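Local coordinates for odorant-binding protein (PDB 5DIC), which binds palmitic acid and probably carries fatty acids as an odorant-binding protein of the blowfly oral disk, at residues K81-I92 and I104-L115; K46-E54 and R97-F105. All blocks are in the same frame, centred on the assembly; numbering follows the deposited sequence.

Contact 1. Residues K81-I92 and I104-L115. With PLM (palmitic acid), chain B; PLM (palmitic acid), chain C.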
loop_
_atom_site.group_PDB
_atom_site.type_symbol
_atom_site.label_atom_id
_atom_site.label_comp_id
_atom_site.label_asym_id
_atom_site.label_seq_id
_atom_site.Cartn_x
_atom_site.Cartn_y
_atom_site.Cartn_z
ATOM N N LYS A 81 3.959 -2.885 17.608
ATOM C CA LYS A 81 2.985 -1.986 16.990
ATOM C C LYS A 81 2.565 -2.448 15.585
ATOM O O LYS A 81 1.383 -2.399 15.219
ATOM C CB LYS A 81 3.510 -0.550 16.976
ATOM C CG LYS A 81 3.617 0.004 18.402
ATOM C CD LYS A 81 4.512 1.216 18.577
ATOM C CE LYS A 81 4.569 1.650 20.048
ATOM N NZ LYS A 81 5.710 2.545 20.395
ATOM N N VAL A 82 3.521 -2.949 14.821
ATOM C CA VAL A 82 3.216 -3.444 13.497
ATOM C C VAL A 82 2.420 -4.752 13.604
ATOM O O VAL A 82 1.451 -4.954 12.869
ATOM C CB VAL A 82 4.482 -3.622 12.648
ATOM C CG1 VAL A 82 4.132 -4.233 11.298
ATOM C CG2 VAL A 82 5.128 -2.264 12.423
ATOM N N LYS A 83 2.768 -5.624 14.561
ATOM C CA LYS A 83 1.988 -6.868 14.771
ATOM C C LYS A 83 0.553 -6.546 15.160
ATOM O O LYS A 83 -0.382 -7.201 14.709
ATOM C CB LYS A 83 2.648 -7.739 15.847
ATOM C CG LYS A 83 3.904 -8.423 15.344
ATOM C CD LYS A 83 4.569 -9.305 16.379
ATOM C CE LYS A 83 5.711 -10.079 15.755
ATOM N NZ LYS A 83 6.437 -10.950 16.721
ATOM N N ALA A 84 0.368 -5.497 15.957
ATOM C CA ALA A 84 -0.965 -5.114 16.359
ATOM C C ALA A 84 -1.754 -4.595 15.153
ATOM O O ALA A 84 -2.938 -4.909 14.985
ATOM C CB ALA A 84 -0.916 -4.064 17.458
ATOM N N ALA A 85 -1.112 -3.816 14.286
ATOM C CA ALA A 85 -1.779 -3.322 13.071
ATOM C C ALA A 85 -2.127 -4.472 12.129
ATOM O O ALA A 85 -3.211 -4.497 11.535
ATOM C CB ALA A 85 -0.878 -2.348 12.354
ATOM N N LEU A 86 -1.234 -5.449 12.018
ATOM C CA LEU A 86 -1.541 -6.650 11.256
ATOM C C LEU A 86 -2.760 -7.359 11.809
ATOM O O LEU A 86 -3.646 -7.761 11.051
ATOM C CB LEU A 86 -0.339 -7.608 11.226
ATOM C CG LEU A 86 0.766 -7.203 10.248
ATOM C CD1 LEU A 86 2.065 -7.867 10.628
ATOM C CD2 LEU A 86 0.383 -7.541 8.839
ATOM N N ASP A 87 -2.828 -7.508 13.134
ATOM C CA ASP A 87 -3.945 -8.221 13.718
ATOM C C ASP A 87 -5.263 -7.539 13.410
ATOM O O ASP A 87 -6.296 -8.192 13.218
ATOM C CB ASP A 87 -3.793 -8.322 15.232
ATOM C CG ASP A 87 -2.826 -9.416 15.666
ATOM O OD1 ASP A 87 -2.525 -10.331 14.871
ATOM O OD2 ASP A 87 -2.397 -9.374 16.836
ATOM N N LYS A 88 -5.237 -6.216 13.389
ATOM C CA LYS A 88 -6.442 -5.432 13.142
ATOM C C LYS A 88 -6.834 -5.275 11.681
ATOM O O LYS A 88 -8.030 -5.123 11.389
ATOM C CB LYS A 88 -6.265 -4.071 13.774
ATOM C CG LYS A 88 -6.190 -4.209 15.279
ATOM C CD LYS A 88 -7.058 -3.229 16.036
ATOM C CE LYS A 88 -6.363 -1.895 16.216
ATOM N NZ LYS A 88 -7.263 -0.928 16.905
ATOM N N CYS A 89 -5.871 -5.344 10.774
ATOM C CA CYS A 89 -6.136 -4.985 9.395
ATOM C C CYS A 89 -6.080 -6.106 8.395
ATOM O O CYS A 89 -6.588 -5.957 7.274
ATOM C CB CYS A 89 -5.149 -3.907 8.970
ATOM S SG CYS A 89 -5.294 -2.363 9.909
ATOM N N LYS A 90 -5.462 -7.214 8.738
ATOM C CA LYS A 90 -5.079 -8.133 7.692
ATOM C C LYS A 90 -6.250 -8.918 7.126
ATOM O O LYS A 90 -6.117 -9.475 6.033
ATOM C CB LYS A 90 -4.010 -9.087 8.176
ATOM C CG LYS A 90 -4.530 -10.130 9.124
ATOM C CD LYS A 90 -3.393 -10.920 9.706
ATOM C CE LYS A 90 -3.954 -12.050 10.543
ATOM N NZ LYS A 90 -2.829 -12.886 11.027
ATOM N N ASN A 91 -7.384 -8.959 7.854
ATOM C CA ASN A 91 -8.548 -9.731 7.405
ATOM C C ASN A 91 -9.624 -8.935 6.708
ATOM O O ASN A 91 -10.675 -9.468 6.382
ATOM C CB ASN A 91 -9.188 -10.466 8.581
ATOM C CG ASN A 91 -8.245 -11.467 9.212
ATOM O OD1 ASN A 91 -7.632 -12.268 8.509
ATOM N ND2 ASN A 91 -8.118 -11.428 10.542
ATOM N N ILE A 92 -9.363 -7.677 6.440
ATOM C CA ILE A 92 -10.324 -6.839 5.789
ATOM C C ILE A 92 -10.563 -7.252 4.343
ATOM O O ILE A 92 -9.628 -7.487 3.586
ATOM C CB ILE A 92 -9.859 -5.389 5.854
ATOM C CG1 ILE A 92 -10.105 -4.923 7.293
ATOM C CG2 ILE A 92 -10.620 -4.515 4.870
ATOM C CD1 ILE A 92 -9.476 -3.605 7.619
ATOM N N ILE A 104 -7.631 -2.374 3.025
ATOM C CA ILE A 104 -6.528 -2.785 3.909
ATOM C C ILE A 104 -5.562 -1.623 4.134
ATOM O O ILE A 104 -5.164 -1.333 5.266
ATOM C CB ILE A 104 -5.807 -4.014 3.346
ATOM C CG1 ILE A 104 -6.737 -5.224 3.296
ATOM C CG2 ILE A 104 -4.584 -4.347 4.192
ATOM C CD1 ILE A 104 -6.212 -6.378 2.483
ATOM N N PHE A 105 -5.206 -0.951 3.053
ATOM C CA PHE A 105 -4.344 0.232 3.159
ATOM C C PHE A 105 -4.935 1.282 4.103
ATOM O O PHE A 105 -4.238 1.843 4.947
ATOM C CB PHE A 105 -4.111 0.808 1.759
ATOM C CG PHE A 105 -3.530 2.188 1.741
ATOM C CD1 PHE A 105 -2.185 2.402 2.023
ATOM C CD2 PHE A 105 -4.325 3.291 1.417
ATOM C CE1 PHE A 105 -1.651 3.683 1.996
ATOM C CE2 PHE A 105 -3.791 4.565 1.367
ATOM C CZ PHE A 105 -2.458 4.757 1.670
ATOM N N GLU A 106 -6.231 1.558 3.957
ATOM C CA GLU A 106 -6.871 2.546 4.825
ATOM C C GLU A 106 -6.810 2.156 6.291
ATOM O O GLU A 106 -6.594 3.004 7.161
ATOM C CB GLU A 106 -8.342 2.776 4.427
ATOM C CG GLU A 106 -8.578 3.496 3.083
ATOM C CD GLU A 106 -9.397 4.785 3.205
ATOM O OE1 GLU A 106 -8.798 5.826 3.554
ATOM O OE2 GLU A 106 -10.623 4.786 2.921
ATOM N N CYS A 107 -6.927 0.860 6.549
ATOM C CA CYS A 107 -6.836 0.360 7.912
ATOM C C CYS A 107 -5.421 0.575 8.468
ATOM O O CYS A 107 -5.269 1.025 9.609
ATOM C CB CYS A 107 -7.252 -1.092 7.985
ATOM S SG CYS A 107 -7.248 -1.834 9.638
ATOM N N PHE A 108 -4.398 0.277 7.671
ATOM C CA PHE A 108 -3.025 0.521 8.131
ATOM C C PHE A 108 -2.767 2.011 8.370
ATOM O O PHE A 108 -2.073 2.377 9.310
ATOM C CB PHE A 108 -2.003 -0.061 7.163
ATOM C CG PHE A 108 -1.703 -1.509 7.414
ATOM C CD1 PHE A 108 -0.763 -1.906 8.371
ATOM C CD2 PHE A 108 -2.329 -2.485 6.675
ATOM C CE1 PHE A 108 -0.486 -3.234 8.582
ATOM C CE2 PHE A 108 -2.037 -3.822 6.882
ATOM C CZ PHE A 108 -1.127 -4.188 7.837
ATOM N N GLU A 109 -3.323 2.862 7.514
ATOM C CA GLU A 109 -3.165 4.296 7.700
ATOM C C GLU A 109 -3.832 4.742 8.993
ATOM O O GLU A 109 -3.324 5.618 9.691
ATOM C CB GLU A 109 -3.692 5.084 6.501
ATOM C CG GLU A 109 -2.788 5.051 5.275
ATOM C CD GLU A 109 -1.408 5.673 5.504
ATOM O OE1 GLU A 109 -1.254 6.511 6.415
ATOM O OE2 GLU A 109 -0.463 5.335 4.770
ATOM N N LYS A 110 -4.988 4.169 9.311
ATOM C CA LYS A 110 -5.663 4.472 10.567
ATOM C C LYS A 110 -4.797 4.031 11.748
ATOM O O LYS A 110 -4.656 4.771 12.718
ATOM C CB LYS A 110 -7.044 3.823 10.598
ATOM C CG LYS A 110 -7.806 4.032 11.876
ATOM C CD LYS A 110 -9.213 3.449 11.754
ATOM C CE LYS A 110 -10.139 3.890 12.879
ATOM N NZ LYS A 110 -11.555 3.981 12.422
ATOM N N ALA A 111 -4.209 2.846 11.651
ATOM C CA ALA A 111 -3.311 2.338 12.695
ATOM C C ALA A 111 -2.122 3.282 12.889
ATOM O O ALA A 111 -1.737 3.584 14.018
ATOM C CB ALA A 111 -2.844 0.928 12.364
ATOM N N LYS A 112 -1.576 3.783 11.789
ATOM C CA LYS A 112 -0.480 4.733 11.868
ATOM C C LYS A 112 -0.919 6.007 12.576
ATOM O O LYS A 112 -0.215 6.512 13.444
ATOM C CB LYS A 112 0.005 5.062 10.466
ATOM C CG LYS A 112 1.280 5.874 10.450
ATOM C CD LYS A 112 1.669 6.272 9.046
ATOM C CE LYS A 112 0.822 7.452 8.610
ATOM N NZ LYS A 112 1.435 8.195 7.485
ATOM N N ASP A 113 -2.089 6.519 12.215
ATOM C CA ASP A 113 -2.661 7.692 12.885
ATOM C C ASP A 113 -2.816 7.480 14.390
ATOM O O ASP A 113 -2.586 8.397 15.173
ATOM C CB ASP A 113 -4.017 8.064 12.266
ATOM C CG ASP A 113 -3.890 8.653 10.867
ATOM O OD1 ASP A 113 -2.765 8.970 10.423
ATOM O OD2 ASP A 113 -4.936 8.797 10.201
ATOM N N GLU A 114 -3.179 6.266 14.791
ATOM C CA GLU A 114 -3.448 5.946 16.200
ATOM C C GLU A 114 -2.191 5.841 17.052
ATOM O O GLU A 114 -2.264 5.727 18.269
ATOM C CB GLU A 114 -4.265 4.656 16.291
ATOM C CG GLU A 114 -5.703 4.880 15.844
ATOM C CD GLU A 114 -6.541 3.619 15.789
ATOM O OE1 GLU A 114 -5.982 2.502 15.661
ATOM O OE2 GLU A 114 -7.782 3.757 15.859
ATOM N N LEU A 115 -1.032 5.865 16.404
ATOM C CA LEU A 115 0.222 5.975 17.119
ATOM C C LEU A 115 0.361 7.316 17.816
ATOM O O LEU A 115 1.117 7.383 18.775
ATOM C CB LEU A 115 1.401 5.737 16.154
ATOM C CG LEU A 115 1.467 4.371 15.472
ATOM C CD1 LEU A 115 2.570 4.367 14.423
ATOM C CD2 LEU A 115 1.667 3.266 16.497
HETATM C C1 PLM B . 9.882 -1.225 -1.771
HETATM O O1 PLM B . 9.753 -1.880 -0.703
HETATM O O2 PLM B . 9.953 -1.781 -2.881
HETATM C C2 PLM B . 9.902 0.283 -1.791
HETATM C C3 PLM B . 9.562 0.903 -0.443
HETATM C C4 PLM B . 8.090 0.760 -0.119
HETATM C C5 PLM B . 7.751 1.697 1.026
HETATM C C6 PLM B . 6.396 1.376 1.612
HETATM C C7 PLM B . 6.477 0.141 2.480
HETATM C C8 PLM B . 5.149 0.043 3.185
HETATM C C9 PLM B . 4.938 -1.408 3.546
HETATM C CA PLM B . 3.817 -1.653 4.544
HETATM C CB PLM B . 2.601 -2.373 3.999
HETATM C CC PLM B . 1.362 -2.132 4.855
HETATM C CD PLM B . 0.157 -1.760 3.993
HETATM C CE PLM B . -0.315 -2.898 3.068
HETATM C CF PLM B . -1.610 -2.513 2.329
HETATM C CG PLM B . -2.201 -3.601 1.446
HETATM C C1 PLM C . 7.530 7.944 -1.921
HETATM O O1 PLM C . 8.747 7.673 -1.766
HETATM O O2 PLM C . 7.102 8.599 -2.904
HETATM C C2 PLM C . 6.532 7.488 -0.880
HETATM C C3 PLM C . 6.147 6.019 -1.090
HETATM C C4 PLM C . 4.991 5.610 -0.174
HETATM C C5 PLM C . 4.858 4.097 -0.042
HETATM C C6 PLM C . 3.614 3.669 0.747
HETATM C C7 PLM C . 3.752 3.929 2.246
HETATM C C8 PLM C . 2.690 3.195 3.066
HETATM C C9 PLM C . 3.154 3.040 4.510
HETATM C CA PLM C . 2.059 2.542 5.445
HETATM C CB PLM C . 2.474 2.793 6.891
HETATM C CC PLM C . 1.631 2.021 7.903
HETATM C CD PLM C . 2.313 2.060 9.266
HETATM C CE PLM C . 1.651 1.243 10.371
HETATM C CF PLM C . 2.537 1.228 11.619
HETATM C CG PLM C . 1.957 0.497 12.817
#
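The ring of Phe-108, on helix 97-113, lies between Cys-89 of the neighbouring helix and bound palmitic acid. One face takes CB of Cys-89, 4.1 Å from the ring centroid in a CH-pi contact, and the sulfur of the same residue in a sulfur-aromatic contact, SG standing 4.5 Å from the Phe-108 centroid and only 16° off the ring normal. Against the opposite face runs the tail of the chain B palmitate, with its CC atom above the ring centre. CD2 of Leu-86 comes in at the edge, 3.8 Å from CZ of Phe-108, and CE of the chain C palmitate also lies near the ring plane. The ring separates the disulfide on one face from the chain B fatty acid on the other. Beside it Ala-85 sets its methyl CB 3.8 Å from CB of Ala-111, a contact of two small methyls next to the ring, whose CE1 also meets CB of Ala-85. Cys-89 SG and Cys-107 SG are joined at 2.0 Å with a left-handed torsion, chi1 of -178° turning SG of Cys-107 opposite its backbone N, toward Cys-89. CD1 of Ile-92 presses on CB of Cys-107 at 3.4 Å, tighter than usual for two carbons, and CB of Ile-92 rests against CG1 of Ile-104. Toward the solvent, Lys-88 NZ and Glu-114 OE1 make a long salt bridge of 3.9 Å. The axes pass 9.4 Å apart at 140°, closer to antiparallel than to perpendicular. Val-82 of helix 79-89 packs on Leu-70 and Leu-73 of helix 66-77. Helices tied by disulfides around a hydrophobic ligand pocket are characteristic of the all-helical insect odorant-binding protein fold (PBP/GOBP); here the pocket holds palmitic acid.

Contact 2. Residues K46-E54 and R97-F105. With PLM (palmitic acid), chain B.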
loop_
_atom_site.group_PDB
_atom_site.type_symbol
_atom_site.label_atom_id
_atom_site.label_comp_id
_atom_site.label_asym_id
_atom_site.label_seq_id
_atom_site.Cartn_x
_atom_site.Cartn_y
_atom_site.Cartn_z
ATOM N N LYS A 46 -7.427 2.902 -6.905
ATOM C CA LYS A 46 -7.461 1.776 -5.976
ATOM C C LYS A 46 -6.720 0.574 -6.537
ATOM O O LYS A 46 -5.993 -0.114 -5.811
ATOM C CB LYS A 46 -8.912 1.386 -5.663
ATOM C CG LYS A 46 -9.695 2.455 -4.912
ATOM C CD LYS A 46 -11.094 1.904 -4.575
ATOM C CE LYS A 46 -12.000 2.859 -3.857
ATOM N NZ LYS A 46 -13.309 2.152 -3.668
ATOM N N CYS A 47 -6.894 0.310 -7.824
ATOM C CA CYS A 47 -6.146 -0.784 -8.412
ATOM C C CYS A 47 -4.648 -0.519 -8.440
ATOM O O CYS A 47 -3.862 -1.418 -8.170
ATOM C CB CYS A 47 -6.614 -1.074 -9.815
ATOM S SG CYS A 47 -8.257 -1.828 -9.935
ATOM N N PHE A 48 -4.259 0.727 -8.744
ATOM C CA PHE A 48 -2.851 1.091 -8.642
ATOM C C PHE A 48 -2.287 0.760 -7.261
ATOM O O PHE A 48 -1.215 0.173 -7.152
ATOM C CB PHE A 48 -2.661 2.594 -8.911
ATOM C CG PHE A 48 -1.254 3.038 -8.613
ATOM C CD1 PHE A 48 -0.929 3.462 -7.353
ATOM C CD2 PHE A 48 -0.251 2.952 -9.556
ATOM C CE1 PHE A 48 0.379 3.761 -7.012
ATOM C CE2 PHE A 48 1.045 3.262 -9.248
ATOM C CZ PHE A 48 1.370 3.661 -7.976
ATOM N N GLY A 49 -2.990 1.167 -6.219
ATOM C CA GLY A 49 -2.472 0.959 -4.873
ATOM C C GLY A 49 -2.357 -0.516 -4.568
ATOM O O GLY A 49 -1.379 -0.951 -3.989
ATOM N N THR A 50 -3.387 -1.285 -4.944
ATOM C CA THR A 50 -3.335 -2.730 -4.770
ATOM C C THR A 50 -2.143 -3.339 -5.467
ATOM O O THR A 50 -1.392 -4.131 -4.888
ATOM C CB THR A 50 -4.673 -3.331 -5.228
ATOM O OG1 THR A 50 -5.745 -2.799 -4.441
ATOM C CG2 THR A 50 -4.720 -4.798 -5.083
ATOM N N CYS A 51 -1.966 -2.955 -6.727
ATOM C CA CYS A 51 -0.803 -3.382 -7.483
ATOM C C CYS A 51 0.502 -3.040 -6.772
ATOM O O CYS A 51 1.416 -3.854 -6.711
ATOM C CB CYS A 51 -0.834 -2.757 -8.878
ATOM S SG CYS A 51 0.567 -3.079 -9.933
ATOM N N PHE A 52 0.591 -1.816 -6.243
ATOM C CA PHE A 52 1.823 -1.389 -5.617
ATOM C C PHE A 52 2.148 -2.323 -4.461
ATOM O O PHE A 52 3.291 -2.761 -4.306
ATOM C CB PHE A 52 1.700 0.067 -5.200
ATOM C CG PHE A 52 2.963 0.621 -4.628
ATOM C CD1 PHE A 52 3.933 1.158 -5.462
ATOM C CD2 PHE A 52 3.202 0.587 -3.276
ATOM C CE1 PHE A 52 5.113 1.644 -4.949
ATOM C CE2 PHE A 52 4.396 1.065 -2.748
ATOM C CZ PHE A 52 5.338 1.581 -3.606
ATOM N N PHE A 53 1.166 -2.568 -3.606
ATOM C CA PHE A 53 1.386 -3.457 -2.474
ATOM C C PHE A 53 1.676 -4.882 -2.848
ATOM O O PHE A 53 2.421 -5.568 -2.138
ATOM C CB PHE A 53 0.238 -3.287 -1.462
ATOM C CG PHE A 53 0.272 -1.915 -0.812
ATOM C CD1 PHE A 53 1.372 -1.509 -0.071
ATOM C CD2 PHE A 53 -0.756 -1.024 -1.006
ATOM C CE1 PHE A 53 1.439 -0.235 0.454
ATOM C CE2 PHE A 53 -0.721 0.251 -0.479
ATOM C CZ PHE A 53 0.391 0.647 0.246
ATOM N N GLU A 54 1.140 -5.314 -3.978
ATOM C CA GLU A 54 1.531 -6.604 -4.544
ATOM C C GLU A 54 3.001 -6.601 -4.998
ATOM O O GLU A 54 3.766 -7.517 -4.685
ATOM C CB GLU A 54 0.612 -6.989 -5.703
ATOM C CG GLU A 54 -0.810 -7.304 -5.295
ATOM C CD GLU A 54 -1.797 -7.398 -6.443
ATOM O OE1 GLU A 54 -1.463 -6.981 -7.580
ATOM O OE2 GLU A 54 -2.935 -7.877 -6.202
ATOM N N ARG A 97 -10.909 -7.142 -5.849
ATOM C CA ARG A 97 -9.467 -7.106 -5.577
ATOM C C ARG A 97 -9.001 -5.695 -5.200
ATOM O O ARG A 97 -8.253 -5.486 -4.218
ATOM C CB ARG A 97 -8.689 -7.586 -6.800
ATOM C CG ARG A 97 -7.215 -7.195 -6.798
ATOM C CD ARG A 97 -6.450 -7.740 -7.989
ATOM N NE ARG A 97 -5.122 -7.149 -8.116
ATOM C CZ ARG A 97 -4.818 -6.154 -8.945
ATOM N NH1 ARG A 97 -5.707 -5.603 -9.749
ATOM N NH2 ARG A 97 -3.580 -5.715 -8.947
ATOM N N CYS A 98 -9.388 -4.721 -6.009
ATOM C CA CYS A 98 -8.850 -3.366 -5.825
ATOM C C CYS A 98 -9.431 -2.663 -4.611
ATOM O O CYS A 98 -8.732 -1.926 -3.899
ATOM C CB CYS A 98 -9.024 -2.565 -7.098
ATOM S SG CYS A 98 -8.198 -3.314 -8.496
ATOM N N ASP A 99 -10.708 -2.866 -4.375
ATOM C CA ASP A 99 -11.326 -2.289 -3.180
ATOM C C ASP A 99 -10.795 -2.939 -1.900
ATOM O O ASP A 99 -10.625 -2.279 -0.886
ATOM C CB ASP A 99 -12.843 -2.366 -3.307
ATOM C CG ASP A 99 -13.566 -1.589 -2.238
ATOM O OD1 ASP A 99 -13.334 -0.373 -2.093
ATOM O OD2 ASP A 99 -14.344 -2.234 -1.519
ATOM N N THR A 100 -10.527 -4.239 -1.938
ATOM C CA THR A 100 -9.868 -4.914 -0.809
ATOM C C THR A 100 -8.496 -4.328 -0.486
ATOM O O THR A 100 -8.214 -3.989 0.659
ATOM C CB THR A 100 -9.764 -6.426 -1.080
ATOM O OG1 THR A 100 -11.094 -6.956 -1.070
ATOM C CG2 THR A 100 -8.875 -7.150 -0.053
ATOM N N GLY A 101 -7.679 -4.143 -1.513
ATOM C CA GLY A 101 -6.368 -3.549 -1.270
ATOM C C GLY A 101 -6.492 -2.150 -0.696
ATOM O O GLY A 101 -5.790 -1.803 0.257
ATOM N N PHE A 102 -7.405 -1.352 -1.259
ATOM C CA PHE A 102 -7.636 -0.013 -0.737
ATOM C C PHE A 102 -8.082 -0.033 0.729
ATOM O O PHE A 102 -7.542 0.733 1.545
ATOM C CB PHE A 102 -8.699 0.666 -1.595
ATOM C CG PHE A 102 -9.130 2.001 -1.073
ATOM C CD1 PHE A 102 -8.211 3.022 -0.926
ATOM C CD2 PHE A 102 -10.441 2.223 -0.717
ATOM C CE1 PHE A 102 -8.587 4.254 -0.448
ATOM C CE2 PHE A 102 -10.828 3.448 -0.232
ATOM C CZ PHE A 102 -9.899 4.475 -0.104
ATOM N N LYS A 103 -9.028 -0.906 1.074
ATOM C CA LYS A 103 -9.527 -0.950 2.444
ATOM C C LYS A 103 -8.463 -1.421 3.428
ATOM O O LYS A 103 -8.413 -0.928 4.559
ATOM C CB LYS A 103 -10.792 -1.795 2.523
ATOM C CG LYS A 103 -12.003 -1.076 1.948
ATOM C CD LYS A 103 -13.259 -1.911 2.094
ATOM C CE LYS A 103 -14.540 -1.094 1.937
ATOM N NZ LYS A 103 -15.621 -1.522 2.895
ATOM N N ILE A 104 -7.631 -2.374 3.025
ATOM C CA ILE A 104 -6.528 -2.785 3.909
ATOM C C ILE A 104 -5.562 -1.623 4.134
ATOM O O ILE A 104 -5.164 -1.333 5.266
ATOM C CB ILE A 104 -5.807 -4.014 3.346
ATOM C CG1 ILE A 104 -6.737 -5.224 3.296
ATOM C CG2 ILE A 104 -4.584 -4.347 4.192
ATOM C CD1 ILE A 104 -6.212 -6.378 2.483
ATOM N N PHE A 105 -5.206 -0.951 3.053
ATOM C CA PHE A 105 -4.344 0.232 3.159
ATOM C C PHE A 105 -4.935 1.282 4.103
ATOM O O PHE A 105 -4.238 1.843 4.947
ATOM C CB PHE A 105 -4.111 0.808 1.759
ATOM C CG PHE A 105 -3.530 2.188 1.741
ATOM C CD1 PHE A 105 -2.185 2.402 2.023
ATOM C CD2 PHE A 105 -4.325 3.291 1.417
ATOM C CE1 PHE A 105 -1.651 3.683 1.996
ATOM C CE2 PHE A 105 -3.791 4.565 1.367
ATOM C CZ PHE A 105 -2.458 4.757 1.670
HETATM C C1 PLM B . 9.882 -1.225 -1.771
HETATM O O1 PLM B . 9.753 -1.880 -0.703
HETATM O O2 PLM B . 9.953 -1.781 -2.881
HETATM C C2 PLM B . 9.902 0.283 -1.791
HETATM C C3 PLM B . 9.562 0.903 -0.443
HETATM C C4 PLM B . 8.090 0.760 -0.119
HETATM C C5 PLM B . 7.751 1.697 1.026
HETATM C C6 PLM B . 6.396 1.376 1.612
HETATM C C7 PLM B . 6.477 0.141 2.480
HETATM C C8 PLM B . 5.149 0.043 3.185
HETATM C C9 PLM B . 4.938 -1.408 3.546
HETATM C CA PLM B . 3.817 -1.653 4.544
HETATM C CB PLM B . 2.601 -2.373 3.999
HETATM C CC PLM B . 1.362 -2.132 4.855
HETATM C CD PLM B . 0.157 -1.760 3.993
HETATM C CE PLM B . -0.315 -2.898 3.068
HETATM C CF PLM B . -1.610 -2.513 2.329
HETATM C CG PLM B . -2.201 -3.601 1.446
#
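Arg-97 meets Glu-54 side-on, with two nitrogens on two oxygens: NH2 donates to OE1 of Glu-54 at 2.8 Å and NE donates to OE2 of Glu-54 at 3.0 Å. Both bonds are nearly straight, at 167° and 168°, and both use the syn side of the carboxylate. The acceptors lie close to the guanidinium plane, but the two flat groups are clearly twisted against each other. Arg-97 reaches this position with its chain extended as far as NE; it is a knob among Cys-47, Thr-50, Cys-51 and Glu-54, with CG2 of Thr-50 over one face of the guanidinium. NH2 also has Glu-23 as a second salt-bridge partner, so one cation serves two carboxylates. OG1 of Thr-50 donates to O of Lys-46 at 3.0 Å, and the same oxygen accepts N of Thr-50 from the opposite face of its plane. OG1 of Thr-50 also packs 3.3 Å from CA of Gly-101, where the absence of a side chain permits the close crossing, with axes 7.7 Å apart at 72°. The Cys-47–Cys-98 disulfide fixes the crossing; with Cys-51 of the same helix, bonded to Cys-19 of helix 6-22, it belongs to the three-disulfide framework of classic insect odorant-binding proteins. The extended chain of Lys-46 crosses Phe-102, CE nearest CD2 of the ring, and brings NZ to OD1 of Asp-99 at 3.0 Å, on the anti side of the carboxylate, while OD2 of Asp-99 accepts from N of Ala-95. The planes of Phe-53 and Phe-105 are near parallel but slid apart, CZ of Phe-53 lying 3.6 Å from CD1 of Phe-105. CF of the chain B palmitate stands over the centre of one Phe-53 face; CD2 of Phe-52 lies toward the rim of the other.

Overall arrangement
From the N terminus, helix 6-22 comes first, and a disulfide ties it to helix 43-55, which the chain reaches through helix 27-34. Contact 2 then opens at 46-54 and closes only at 97-105, spanning the small hairpin of strands 59-60 and 63-64 and helices 66-77 and 79-89. Contact 1 opens inside that loop at 81-92 and closes at 104-115, overlapping its end and running past it, across a loop and the first turns of helix 97-113, so the two cross rather than nest. Both end on helix 97-113, whose beginning holds helix 43-55 and whose later turns hold helix 79-89. They share Ile-104 and Phe-105, and Ile-92 touches Thr-100 and Lys-103 between them.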